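Local coordinates for galactose-1-phosphate uridylyltransferase (Pyrobaculum aerophilum str. IM2, PDB 6K9Z), which probably transfers a uridylyl group between UDP-glucose and hexose 1-phosphates such as galactose 1-phosphate, as a zinc-containing member of the type 1 uridylyltransferase family, at residues L237-G242 and L309-K314; H202-Y207 and A303-A308; L94-I99 and A229-L234; R182-N187 and A192-Y197. The protein carries 1 engineered substitution. All coordinates share one frame; numbering follows the deposited sequence.

Contact 1: L237-G242 and L309-K314. With ACT (acetate ion), chain F.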
loop_
_atom_site.group_PDB
_atom_site.type_symbol
_atom_site.label_atom_id
_atom_site.label_comp_id
_atom_site.label_asym_id
_atom_site.label_seq_id
_atom_site.Cartn_x
_atom_site.Cartn_y
_atom_site.Cartn_z
ATOM N N LEU A 237 5.642 -20.988 3.954
ATOM C CA LEU A 237 6.161 -19.754 3.309
ATOM C C LEU A 237 7.661 -19.727 3.529
ATOM O O LEU A 237 8.347 -19.281 2.599
ATOM C CB LEU A 237 5.484 -18.487 3.849
ATOM C CG LEU A 237 4.031 -18.359 3.416
ATOM C CD1 LEU A 237 3.403 -17.060 3.907
ATOM C CD2 LEU A 237 3.909 -18.429 1.909
ATOM N N LYS A 238 8.130 -20.219 4.680
ATOM C CA LYS A 238 9.549 -20.140 5.090
ATOM C C LYS A 238 10.385 -20.925 4.095
ATOM O O LYS A 238 11.577 -20.587 3.926
ATOM C CB LYS A 238 9.723 -20.661 6.513
ATOM C CG LYS A 238 10.797 -19.993 7.338
ATOM C CD LYS A 238 10.841 -20.510 8.763
ATOM C CE LYS A 238 11.960 -19.899 9.577
ATOM N NZ LYS A 238 12.685 -20.911 10.369
ATOM N N GLN A 239 9.826 -21.975 3.475
ATOM C CA GLN A 239 10.637 -22.797 2.530
ATOM C C GLN A 239 10.137 -22.774 1.077
ATOM O O GLN A 239 10.915 -23.202 0.208
ATOM C CB GLN A 239 10.698 -24.263 2.969
ATOM C CG GLN A 239 10.131 -24.544 4.351
ATOM C CD GLN A 239 9.814 -26.010 4.520
ATOM O OE1 GLN A 239 10.575 -26.884 4.111
ATOM N NE2 GLN A 239 8.671 -26.290 5.123
ATOM N N VAL A 240 8.920 -22.299 0.797
ATOM C CA VAL A 240 8.421 -22.382 -0.605
ATOM C C VAL A 240 9.451 -21.750 -1.539
ATOM O O VAL A 240 9.563 -22.215 -2.643
ATOM C CB VAL A 240 7.019 -21.762 -0.772
ATOM C CG1 VAL A 240 7.020 -20.271 -0.479
ATOM C CG2 VAL A 240 6.459 -22.041 -2.160
ATOM N N ALA A 241 10.198 -20.738 -1.105
ATOM C CA ALA A 241 11.216 -20.090 -1.982
ATOM C C ALA A 241 12.649 -20.577 -1.657
ATOM O O ALA A 241 13.547 -20.128 -2.319
ATOM C CB ALA A 241 11.063 -18.577 -1.922
ATOM N N GLY A 242 12.894 -21.464 -0.701
ATOM C CA GLY A 242 14.264 -21.974 -0.469
ATOM C C GLY A 242 14.964 -21.276 0.693
ATOM O O GLY A 242 15.851 -21.908 1.300
ATOM N N LEU A 309 4.162 -27.042 1.821
ATOM C CA LEU A 309 3.460 -27.152 3.109
ATOM C C LEU A 309 3.422 -28.606 3.555
ATOM O O LEU A 309 3.388 -28.824 4.772
ATOM C CB LEU A 309 2.049 -26.590 2.923
ATOM C CG LEU A 309 1.240 -26.424 4.201
ATOM C CD1 LEU A 309 0.355 -25.187 4.097
ATOM C CD2 LEU A 309 0.424 -27.661 4.513
ATOM N N GLN A 310 3.455 -29.554 2.617
ATOM C CA GLN A 310 3.446 -31.011 2.931
ATOM C C GLN A 310 4.621 -31.339 3.848
ATOM O O GLN A 310 4.465 -32.239 4.715
ATOM C CB GLN A 310 3.531 -31.896 1.686
ATOM C CG GLN A 310 2.329 -31.730 0.760
ATOM C CD GLN A 310 0.981 -31.670 1.439
ATOM O OE1 GLN A 310 0.415 -32.714 1.790
ATOM N NE2 GLN A 310 0.407 -30.478 1.584
ATOM N N LYS A 311 5.740 -30.633 3.718
ATOM C CA LYS A 311 6.956 -30.916 4.523
ATOM C C LYS A 311 6.785 -30.369 5.952
ATOM O O LYS A 311 7.557 -30.825 6.824
ATOM C CB LYS A 311 8.195 -30.353 3.811
ATOM C CG LYS A 311 8.325 -30.753 2.342
ATOM C CD LYS A 311 9.424 -30.002 1.569
ATOM C CE LYS A 311 10.819 -30.202 2.147
ATOM N NZ LYS A 311 11.099 -31.608 2.556
ATOM N N CYS A 312 5.768 -29.528 6.227
ATOM C CA CYS A 312 5.489 -28.959 7.585
ATOM C C CYS A 312 4.480 -29.815 8.383
ATOM O O CYS A 312 4.205 -29.463 9.561
ATOM C CB CYS A 312 4.942 -27.550 7.474
ATOM S SG CYS A 312 6.134 -26.481 6.605
ATOM N N LEU A 313 3.839 -30.780 7.723
ATOM C CA LEU A 313 2.775 -31.605 8.368
ATOM C C LEU A 313 3.398 -32.715 9.210
ATOM O O LEU A 313 4.430 -33.255 8.837
ATOM C CB LEU A 313 1.852 -32.208 7.301
ATOM C CG LEU A 313 1.142 -31.193 6.411
ATOM C CD1 LEU A 313 0.404 -31.909 5.307
ATOM C CD2 LEU A 313 0.179 -30.341 7.220
ATOM N N LYS A 314 2.734 -33.044 10.319
ATOM C CA LYS A 314 3.225 -34.001 11.316
ATOM C C LYS A 314 2.426 -35.285 11.150
ATOM O O LYS A 314 2.970 -36.342 11.480
ATOM C CB LYS A 314 3.085 -33.414 12.724
ATOM C CG LYS A 314 3.919 -32.135 12.938
ATOM C CD LYS A 314 5.383 -32.452 13.246
ATOM C CE LYS A 314 6.353 -31.280 13.129
ATOM N NZ LYS A 314 6.130 -30.238 14.170
HETATM C C ACT F . -0.597 -31.762 10.844
HETATM O O ACT F . 0.462 -31.485 11.444
HETATM O OXT ACT F . -1.736 -31.136 10.938
HETATM C CH3 ACT F . -0.525 -32.886 9.939
#
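Gln239 meets Lys311 and Cys312 at the surface of the C-terminal domain, where the disulfide between Cys312 and Cys235 staples helix 220-240 to the chain that follows helix 298-309. Along 237-242 the side chains take different directions. Leu237 is turned away from 309-314 and packs on His202 of strand 202-208, while Lys238 leads its amino group away to a salt bridge with Asp93. Gln239 is the one residue of 237-242 that reaches across. Its CG nearly eclipses the backbone N (chi1 -9°), and beyond it the chain runs out extended. The carboxamide then ends beside the aliphatic part of Lys311, with OE1 3.9 Å from Lys311 CE; this is a polar atom against methylenes, and the two side chains are set at a slant to each other. The modelled NE2 lies implausibly close to the sulfur of Cys312, so the placement of this side chain, with its eclipsed chi1, is doubtful. Val240 packs on His202 and Met245. The turn closes with Gly242 N bonded to Gln239 O at 2.8 Å, and Gly242 itself leaves helical geometry with positive phi (99°).

On the other side, Cys312 N bonds to Leu309 O at 2.9 Å in a helix-like turn, and its SG lies anti to the carbonyl carbon, directed at the helix that carries Cys235. Leu309 and Leu313 pack on Ile232. Past the turn, an acetate ion, probably from the crystallisation liquor, puts its CH3 3.6 Å from Leu313 CB and accepts a hydrogen bond at its O from Lys314 N, 3.0 Å away.

Contact 2: H202-Y207 and A303-A308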
loop_
_atom_site.group_PDB
_atom_site.type_symbol
_atom_site.label_atom_id
_atom_site.label_comp_id
_atom_site.label_asym_id
_atom_site.label_seq_id
_atom_site.Cartn_x
_atom_site.Cartn_y
_atom_site.Cartn_z
ATOM N N HIS A 202 2.990 -14.159 -2.548
ATOM C CA HIS A 202 2.522 -15.380 -1.849
ATOM C C HIS A 202 1.454 -15.020 -0.836
ATOM O O HIS A 202 1.841 -14.901 0.383
ATOM C CB HIS A 202 3.664 -16.105 -1.148
ATOM C CG HIS A 202 4.599 -16.758 -2.106
ATOM N ND1 HIS A 202 5.678 -16.075 -2.680
ATOM C CD2 HIS A 202 4.614 -17.994 -2.624
ATOM C CE1 HIS A 202 6.326 -16.922 -3.488
ATOM N NE2 HIS A 202 5.693 -18.106 -3.469
ATOM N N GLU A 203 0.184 -15.025 -1.215
ATOM C CA GLU A 203 -0.861 -14.473 -0.326
ATOM C C GLU A 203 -1.765 -15.619 0.111
ATOM O O GLU A 203 -2.228 -16.367 -0.741
ATOM C CB GLU A 203 -1.607 -13.336 -1.023
ATOM C CG GLU A 203 -2.735 -12.775 -0.148
ATOM C CD GLU A 203 -3.270 -11.447 -0.672
ATOM O OE1 GLU A 203 -2.729 -10.968 -1.692
ATOM O OE2 GLU A 203 -4.264 -10.948 -0.084
ATOM N N VAL A 204 -1.909 -15.764 1.414
ATOM C CA VAL A 204 -2.767 -16.819 2.007
ATOM C C VAL A 204 -3.710 -16.163 2.997
ATOM O O VAL A 204 -3.255 -15.351 3.851
ATOM C CB VAL A 204 -1.905 -17.929 2.639
ATOM C CG1 VAL A 204 -2.827 -18.994 3.249
ATOM C CG2 VAL A 204 -0.941 -18.570 1.686
ATOM N N HIS A 205 -5.008 -16.456 2.874
ATOM C CA HIS A 205 -6.032 -16.008 3.855
ATOM C C HIS A 205 -6.439 -17.200 4.712
ATOM O O HIS A 205 -6.608 -18.330 4.140
ATOM C CB HIS A 205 -7.206 -15.393 3.127
ATOM C CG HIS A 205 -6.911 -14.084 2.494
ATOM N ND1 HIS A 205 -7.900 -13.256 2.077
ATOM C CD2 HIS A 205 -5.726 -13.509 2.171
ATOM C CE1 HIS A 205 -7.352 -12.199 1.509
ATOM N NE2 HIS A 205 -6.004 -12.342 1.539
ATOM N N ILE A 206 -6.569 -16.983 6.010
ATOM C CA ILE A 206 -6.900 -18.063 6.965
ATOM C C ILE A 206 -8.250 -17.658 7.573
ATOM O O ILE A 206 -8.331 -16.663 8.362
ATOM C CB ILE A 206 -5.774 -18.313 7.967
ATOM C CG1 ILE A 206 -4.451 -18.598 7.223
ATOM C CG2 ILE A 206 -6.117 -19.439 8.937
ATOM C CD1 ILE A 206 -3.246 -18.890 8.107
ATOM N N TYR A 207 -9.256 -18.479 7.320
ATOM C CA TYR A 207 -10.639 -18.205 7.779
ATOM C C TYR A 207 -11.141 -19.306 8.679
ATOM O O TYR A 207 -10.846 -20.487 8.460
ATOM C CB TYR A 207 -11.640 -18.162 6.635
ATOM C CG TYR A 207 -11.774 -16.849 5.908
ATOM C CD1 TYR A 207 -10.926 -16.502 4.860
ATOM C CD2 TYR A 207 -12.837 -16.015 6.180
ATOM C CE1 TYR A 207 -11.115 -15.322 4.153
ATOM C CE2 TYR A 207 -13.034 -14.841 5.495
ATOM C CZ TYR A 207 -12.188 -14.495 4.461
ATOM O OH TYR A 207 -12.432 -13.320 3.801
ATOM N N ALA A 303 -0.664 -24.071 -5.596
ATOM C CA ALA A 303 -0.138 -25.445 -5.807
ATOM C C ALA A 303 1.272 -25.519 -5.205
ATOM O O ALA A 303 1.635 -26.544 -4.547
ATOM C CB ALA A 303 -0.129 -25.802 -7.284
ATOM N N ARG A 304 2.078 -24.481 -5.446
ATOM C CA ARG A 304 3.491 -24.445 -4.962
ATOM C C ARG A 304 3.550 -24.346 -3.437
ATOM O O ARG A 304 4.344 -25.069 -2.778
ATOM C CB ARG A 304 4.259 -23.264 -5.553
ATOM C CG ARG A 304 4.635 -23.472 -7.001
ATOM C CD ARG A 304 5.292 -22.200 -7.506
ATOM N NE ARG A 304 6.600 -21.847 -6.902
ATOM C CZ ARG A 304 6.845 -20.830 -6.029
ATOM N NH1 ARG A 304 5.866 -20.035 -5.594
ATOM N NH2 ARG A 304 8.101 -20.635 -5.605
ATOM N N ILE A 305 2.705 -23.494 -2.856
ATOM C CA ILE A 305 2.642 -23.356 -1.369
ATOM C C ILE A 305 2.220 -24.705 -0.797
ATOM O O ILE A 305 2.846 -25.164 0.164
ATOM C CB ILE A 305 1.694 -22.219 -0.946
ATOM C CG1 ILE A 305 2.229 -20.868 -1.415
ATOM C CG2 ILE A 305 1.426 -22.236 0.550
ATOM C CD1 ILE A 305 1.323 -19.739 -1.112
ATOM N N LYS A 306 1.174 -25.288 -1.357
ATOM C CA LYS A 306 0.626 -26.566 -0.832
ATOM C C LYS A 306 1.711 -27.642 -0.881
ATOM O O LYS A 306 1.834 -28.415 0.138
ATOM C CB LYS A 306 -0.657 -26.970 -1.548
ATOM C CG LYS A 306 -1.384 -28.177 -0.941
ATOM C CD LYS A 306 -2.530 -28.523 -1.833
ATOM C CE LYS A 306 -3.744 -28.968 -1.080
ATOM N NZ LYS A 306 -3.540 -30.367 -0.659
ATOM N N ALA A 307 2.484 -27.732 -1.960
ATOM C CA ALA A 307 3.534 -28.768 -2.109
ATOM C C ALA A 307 4.555 -28.541 -0.988
ATOM O O ALA A 307 4.980 -29.549 -0.328
ATOM C CB ALA A 307 4.164 -28.726 -3.490
ATOM N N ALA A 308 4.975 -27.281 -0.778
ATOM C CA ALA A 308 5.994 -26.945 0.244
ATOM C C ALA A 308 5.449 -27.296 1.628
ATOM O O ALA A 308 6.219 -27.762 2.507
ATOM C CB ALA A 308 6.394 -25.481 0.195
#
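Strand 202-207 and helix 303-308 cross at -75° with their axes 10.2 Å apart, and their backbones come nearest at His202 and Ile305, whose CA atoms are 8.0 Å apart. The gap is bridged by side chains. Arg304 donates from NH1 to NE2 of His202 at 2.9 Å; NE2 lies close to the guanidinium plane, whereas NH1 sits 19° out of the imidazole plane. The two flat groups meet edge to edge, their planes turned 48° apart. Arg304 reaches the ring because its chain bends at chi3, which swings the guanidinium round toward the strand. With NE2 accepting, the proton of the neutral ring would be expected on ND1, which makes a weak hydrogen bond to Tyr273 O.

Beside this polar link, CG1 of Ile305 lies at the edge of the same ring, 3.9 Å from CD2 of His202. The end of the isoleucine continues to Val204, and the two side chains meet tip to tip, CD1 of Ile305 to CG2 of Val204 at 3.8 Å. Glu203, by contrast, points away from the helix, and its OE2 accepts a bond from His205 NE2 at 2.8 Å; His205 also touches the iron ligand Glu268. The arrangement is that of a helix laid across one face of the antiparallel half-barrel sheet, whose reverse face borders the iron site.

Contact 3: L94-I99 and A229-L234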
loop_
_atom_site.group_PDB
_atom_site.type_symbol
_atom_site.label_atom_id
_atom_site.label_comp_id
_atom_site.label_asym_id
_atom_site.label_seq_id
_atom_site.Cartn_x
_atom_site.Cartn_y
_atom_site.Cartn_z
ATOM N N LEU A 94 7.973 -21.552 16.760
ATOM C CA LEU A 94 7.535 -21.752 18.161
ATOM C C LEU A 94 6.609 -22.965 18.247
ATOM O O LEU A 94 5.847 -23.259 17.318
ATOM C CB LEU A 94 6.816 -20.496 18.653
ATOM C CG LEU A 94 7.690 -19.247 18.798
ATOM C CD1 LEU A 94 6.812 -18.029 19.064
ATOM C CD2 LEU A 94 8.758 -19.423 19.874
ATOM N N PRO A 95 6.596 -23.666 19.393
ATOM C CA PRO A 95 5.713 -24.807 19.565
ATOM C C PRO A 95 4.250 -24.350 19.486
ATOM O O PRO A 95 3.952 -23.215 19.882
ATOM C CB PRO A 95 6.004 -25.325 20.975
ATOM C CG PRO A 95 7.271 -24.652 21.433
ATOM C CD PRO A 95 7.480 -23.452 20.542
ATOM N N LEU A 96 3.388 -25.253 19.015
ATOM C CA LEU A 96 1.925 -25.009 18.952
ATOM C C LEU A 96 1.429 -24.394 20.264
ATOM O O LEU A 96 0.631 -23.440 20.167
ATOM C CB LEU A 96 1.206 -26.322 18.660
ATOM C CG LEU A 96 1.319 -26.808 17.229
ATOM C CD1 LEU A 96 0.815 -28.259 17.096
ATOM C CD2 LEU A 96 0.541 -25.852 16.329
ATOM N N GLY A 97 1.806 -24.958 21.425
ATOM C CA GLY A 97 1.344 -24.475 22.738
ATOM C C GLY A 97 1.724 -23.029 23.013
ATOM O O GLY A 97 0.906 -22.281 23.608
ATOM N N GLN A 98 2.886 -22.597 22.525
ATOM C CA GLN A 98 3.348 -21.205 22.724
ATOM C C GLN A 98 2.498 -20.288 21.815
ATOM O O GLN A 98 2.125 -19.214 22.280
ATOM C CB GLN A 98 4.843 -21.096 22.441
ATOM C CG GLN A 98 5.386 -19.681 22.628
ATOM C CD GLN A 98 5.374 -19.198 24.060
ATOM O OE1 GLN A 98 5.224 -19.970 25.029
ATOM N NE2 GLN A 98 5.528 -17.893 24.208
ATOM N N ILE A 99 2.255 -20.676 20.549
ATOM C CA ILE A 99 1.428 -19.863 19.611
ATOM C C ILE A 99 0.023 -19.757 20.235
ATOM O O ILE A 99 -0.535 -18.664 20.210
ATOM C CB ILE A 99 1.428 -20.427 18.187
ATOM C CG1 ILE A 99 2.868 -20.539 17.683
ATOM C CG2 ILE A 99 0.525 -19.581 17.296
ATOM C CD1 ILE A 99 3.036 -21.275 16.359
ATOM N N ALA A 229 -2.946 -23.695 12.165
ATOM C CA ALA A 229 -3.066 -23.164 10.803
ATOM C C ALA A 229 -1.992 -22.090 10.585
ATOM O O ALA A 229 -1.383 -22.052 9.501
ATOM C CB ALA A 229 -4.452 -22.635 10.536
ATOM N N LEU A 230 -1.768 -21.226 11.563
ATOM C CA LEU A 230 -0.718 -20.189 11.474
ATOM C C LEU A 230 0.659 -20.856 11.403
ATOM O O LEU A 230 1.450 -20.514 10.512
ATOM C CB LEU A 230 -0.807 -19.261 12.684
ATOM C CG LEU A 230 -1.980 -18.281 12.645
ATOM C CD1 LEU A 230 -2.116 -17.520 13.966
ATOM C CD2 LEU A 230 -1.785 -17.327 11.486
ATOM N N LYS A 231 0.945 -21.793 12.278
ATOM C CA LYS A 231 2.263 -22.440 12.293
ATOM C C LYS A 231 2.516 -23.089 10.941
ATOM O O LYS A 231 3.631 -22.937 10.394
ATOM C CB LYS A 231 2.335 -23.449 13.440
ATOM C CG LYS A 231 3.661 -24.154 13.566
ATOM C CD LYS A 231 3.781 -25.016 14.836
ATOM C CE LYS A 231 5.032 -25.865 14.866
ATOM N NZ LYS A 231 6.237 -25.040 15.012
ATOM N N ILE A 232 1.573 -23.905 10.469
ATOM C CA ILE A 232 1.823 -24.724 9.253
ATOM C C ILE A 232 1.909 -23.796 8.028
ATOM O O ILE A 232 2.770 -24.060 7.171
ATOM C CB ILE A 232 0.767 -25.832 9.148
ATOM C CG1 ILE A 232 1.060 -26.847 10.267
ATOM C CG2 ILE A 232 0.807 -26.476 7.775
ATOM C CD1 ILE A 232 0.025 -27.926 10.436
ATOM N N THR A 233 1.057 -22.774 7.927
ATOM C CA THR A 233 1.021 -21.854 6.744
ATOM C C THR A 233 2.352 -21.076 6.716
ATOM O O THR A 233 3.028 -20.992 5.672
ATOM C CB THR A 233 -0.236 -20.970 6.762
ATOM O OG1 THR A 233 -1.413 -21.764 6.671
ATOM C CG2 THR A 233 -0.194 -19.962 5.630
ATOM N N LEU A 234 2.792 -20.568 7.865
ATOM C CA LEU A 234 4.025 -19.735 7.884
ATOM C C LEU A 234 5.232 -20.647 7.651
ATOM O O LEU A 234 6.192 -20.236 7.001
ATOM C CB LEU A 234 4.065 -18.939 9.180
ATOM C CG LEU A 234 3.004 -17.848 9.266
ATOM C CD1 LEU A 234 3.018 -17.207 10.644
ATOM C CD2 LEU A 234 3.178 -16.804 8.166
#
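Lys231 of helix 220-240 lies across the start of helix 96-114, its side chain at about a right angle to those of both Leu96 and Ile99. Its CG is anti to the backbone N (chi1 -179°) and the chain stays extended as far as CE, which lays its methylenes along Ile99 and Leu96 in turn. At the root, CB is 3.7 Å from the CD1 methyl of Ile99; further out, CD is 3.7 Å from CD2 of Leu96, a residue otherwise exposed. A bend at chi4 (69°) then turns the amino group back toward the backbone that precedes the helix. There NZ donates to Leu94 O at 2.9 Å, approaching from above the carbonyl plane, and it also bonds to Ser92 O, so two carbonyl oxygens hold the ammonium group.

This is a helix-to-helix contact between the two HIT-type domains, N-terminal and C-terminal, with Pro95 at the N-cap position of helix 96-114. Away from the interface, Thr233 OG1 donates back to Ala229 O at 2.8 Å, and its own backbone N approaches that oxygen from the opposite face. The Thr233 side chain rests on Val204 and Ile206 of the sheet.

Contact 4: R182-N187 and A192-Y197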
loop_
_atom_site.group_PDB
_atom_site.type_symbol
_atom_site.label_atom_id
_atom_site.label_comp_id
_atom_site.label_asym_id
_atom_site.label_seq_id
_atom_site.Cartn_x
_atom_site.Cartn_y
_atom_site.Cartn_z
ATOM N N ARG A 182 -7.446 -23.761 -4.626
ATOM C CA ARG A 182 -6.390 -22.904 -4.024
ATOM C C ARG A 182 -6.233 -23.200 -2.528
ATOM O O ARG A 182 -5.544 -22.417 -1.857
ATOM C CB ARG A 182 -6.689 -21.425 -4.289
ATOM C CG ARG A 182 -6.359 -20.975 -5.704
ATOM C CD ARG A 182 -6.800 -19.550 -5.972
ATOM N NE ARG A 182 -8.184 -19.375 -5.575
ATOM C CZ ARG A 182 -9.222 -19.501 -6.387
ATOM N NH1 ARG A 182 -9.035 -19.780 -7.664
ATOM N NH2 ARG A 182 -10.443 -19.333 -5.918
ATOM N N LEU A 183 -6.859 -24.267 -2.018
ATOM C CA LEU A 183 -6.725 -24.532 -0.566
ATOM C C LEU A 183 -5.284 -24.983 -0.343
ATOM O O LEU A 183 -4.839 -25.844 -1.113
ATOM C CB LEU A 183 -7.733 -25.623 -0.184
ATOM C CG LEU A 183 -7.918 -25.901 1.308
ATOM C CD1 LEU A 183 -8.388 -24.675 2.087
ATOM C CD2 LEU A 183 -8.963 -26.991 1.500
ATOM N N VAL A 184 -4.579 -24.478 0.653
ATOM C CA VAL A 184 -3.206 -24.965 0.949
ATOM C C VAL A 184 -3.219 -25.818 2.230
ATOM O O VAL A 184 -2.356 -26.685 2.351
ATOM C CB VAL A 184 -2.188 -23.831 1.022
ATOM C CG1 VAL A 184 -2.104 -23.117 -0.313
ATOM C CG2 VAL A 184 -2.479 -22.912 2.185
ATOM N N PHE A 185 -4.172 -25.588 3.146
ATOM C CA PHE A 185 -4.240 -26.326 4.424
ATOM C C PHE A 185 -5.631 -26.174 5.011
ATOM O O PHE A 185 -6.279 -25.118 4.871
ATOM C CB PHE A 185 -3.151 -25.866 5.391
ATOM C CG PHE A 185 -3.276 -26.501 6.748
ATOM C CD1 PHE A 185 -2.898 -27.819 6.934
ATOM C CD2 PHE A 185 -3.790 -25.811 7.840
ATOM C CE1 PHE A 185 -3.009 -28.435 8.177
ATOM C CE2 PHE A 185 -3.977 -26.459 9.060
ATOM C CZ PHE A 185 -3.572 -27.764 9.230
ATOM N N GLN A 186 -6.098 -27.214 5.707
ATOM C CA GLN A 186 -7.313 -27.055 6.515
ATOM C C GLN A 186 -7.220 -28.011 7.677
ATOM O O GLN A 186 -6.520 -29.038 7.608
ATOM C CB GLN A 186 -8.570 -27.269 5.676
ATOM C CG GLN A 186 -8.787 -28.745 5.316
ATOM C CD GLN A 186 -10.015 -28.896 4.457
ATOM O OE1 GLN A 186 -11.075 -28.400 4.810
ATOM N NE2 GLN A 186 -9.866 -29.575 3.319
ATOM N N ASN A 187 -7.901 -27.618 8.740
ATOM C CA ASN A 187 -8.104 -28.474 9.932
ATOM C C ASN A 187 -9.605 -28.465 10.260
ATOM O O ASN A 187 -10.437 -28.067 9.415
ATOM C CB ASN A 187 -7.106 -28.227 11.067
ATOM C CG ASN A 187 -7.143 -26.822 11.619
ATOM O OD1 ASN A 187 -8.157 -26.144 11.523
ATOM N ND2 ASN A 187 -6.042 -26.391 12.207
ATOM N N ALA A 192 -7.096 -22.400 5.067
ATOM C CA ALA A 192 -6.081 -21.478 4.527
ATOM C C ALA A 192 -6.004 -21.676 3.010
ATOM O O ALA A 192 -5.830 -22.810 2.574
ATOM C CB ALA A 192 -4.771 -21.853 5.167
ATOM N N PHE A 193 -6.186 -20.623 2.236
ATOM C CA PHE A 193 -6.278 -20.709 0.761
ATOM C C PHE A 193 -5.634 -19.458 0.186
ATOM O O PHE A 193 -5.602 -18.401 0.839
ATOM C CB PHE A 193 -7.724 -20.933 0.292
ATOM C CG PHE A 193 -8.679 -19.840 0.697
ATOM C CD1 PHE A 193 -8.862 -18.730 -0.104
ATOM C CD2 PHE A 193 -9.371 -19.903 1.904
ATOM C CE1 PHE A 193 -9.738 -17.728 0.264
ATOM C CE2 PHE A 193 -10.211 -18.864 2.283
ATOM C CZ PHE A 193 -10.422 -17.801 1.441
ATOM N N VAL A 194 -5.168 -19.568 -1.052
ATOM C CA VAL A 194 -4.781 -18.380 -1.833
ATOM C C VAL A 194 -6.079 -17.810 -2.390
ATOM O O VAL A 194 -6.822 -18.513 -3.095
ATOM C CB VAL A 194 -3.769 -18.712 -2.933
ATOM C CG1 VAL A 194 -3.491 -17.476 -3.743
ATOM C CG2 VAL A 194 -2.480 -19.273 -2.341
ATOM N N PRO A 195 -6.477 -16.565 -2.078
ATOM C CA PRO A 195 -7.709 -16.057 -2.668
ATOM C C PRO A 195 -7.605 -15.865 -4.187
ATOM O O PRO A 195 -6.501 -15.596 -4.708
ATOM C CB PRO A 195 -7.892 -14.688 -2.014
ATOM C CG PRO A 195 -6.543 -14.319 -1.467
ATOM C CD PRO A 195 -5.846 -15.624 -1.151
ATOM N N PHE A 196 -8.739 -15.978 -4.871
ATOM C CA PHE A 196 -8.846 -15.678 -6.327
ATOM C C PHE A 196 -8.267 -14.295 -6.621
ATOM O O PHE A 196 -7.592 -14.076 -7.628
ATOM C CB PHE A 196 -10.289 -15.756 -6.801
ATOM C CG PHE A 196 -10.427 -15.603 -8.294
ATOM C CD1 PHE A 196 -10.176 -16.665 -9.136
ATOM C CD2 PHE A 196 -10.861 -14.417 -8.853
ATOM C CE1 PHE A 196 -10.285 -16.539 -10.506
ATOM C CE2 PHE A 196 -10.998 -14.296 -10.235
ATOM C CZ PHE A 196 -10.753 -15.379 -11.052
ATOM N N TYR A 197 -8.501 -13.376 -5.702
ATOM C CA TYR A 197 -8.169 -11.924 -5.783
ATOM C C TYR A 197 -6.891 -11.638 -4.982
ATOM O O TYR A 197 -6.705 -10.464 -4.584
ATOM C CB TYR A 197 -9.356 -11.098 -5.251
ATOM C CG TYR A 197 -9.970 -11.633 -3.962
ATOM C CD1 TYR A 197 -10.925 -12.639 -3.980
ATOM C CD2 TYR A 197 -9.569 -11.150 -2.712
ATOM C CE1 TYR A 197 -11.492 -13.135 -2.826
ATOM C CE2 TYR A 197 -10.072 -11.688 -1.541
ATOM C CZ TYR A 197 -11.068 -12.659 -1.599
ATOM O OH TYR A 197 -11.540 -13.209 -0.437
#
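Ala192 O lies in the tightly bonded part of this hairpin, accepting from two successive amides, Val184 N at 2.8 Å and Phe185 N at 3.3 Å. The next bond returns the other way, Ala192 N to Phe185 O at 2.8 Å and nearly straight (171°). Two residues of one strand facing one of the other make a classic beta bulge in the antiparallel hairpin of strands 183-186 and 190-193, at one edge of the long half-barrel sheet. The bulge puts CG2 of Val184 3.9 Å from CB of Ala192, and these buried side chains lean on Val204 of the next strand. Leu183 pairs with Phe193 as a non-hydrogen-bonded pair, CA to CA 4.1 Å.

Beyond the strands the packing passes to Arg182. Val194 N bonds to Arg182 O, and the arginine's NE makes a weak, bent bond to Val194 O, met near the guanidinium plane. CA of Phe196 sits over the centre of one guanidinium face, 3.7 Å from its plane, while NH1 touches the edge of the Phe196 ring at CD1, the planes 69° apart. Glu179 and Glu299 of the same chain and Glu65 of the second subunit form salt bridges that fix the guanidinium, and Tyr68 of that subunit stacks on Phe196. The hairpin's turn end is looser: the Gln186 side chain leads away from 192-197 into an exposed position, its OE1 bonded to Lys209 NZ.

Overall arrangement
Contacts 2 and 4 lie closest, their centres about 6 Å apart, because strands 202-208 and 190-193 are neighbours in the same antiparallel sheet. Helix 220-240 is shared by contacts 1 and 3, whose centres are about 13 Å apart, while contacts 3 and 4 are about 17 Å apart. Along the chain, contact 4 is nested within the loop that contact 3 closes; contact 2 interlocks with both contact 3 and contact 1. Contacts 1, 2 and 4 thus tie helices 220-240 and 298-309 and the edge hairpin into the C-terminal domain, whereas 94-99 with 229-234 joins that domain to the N-terminal one, which binds UDP.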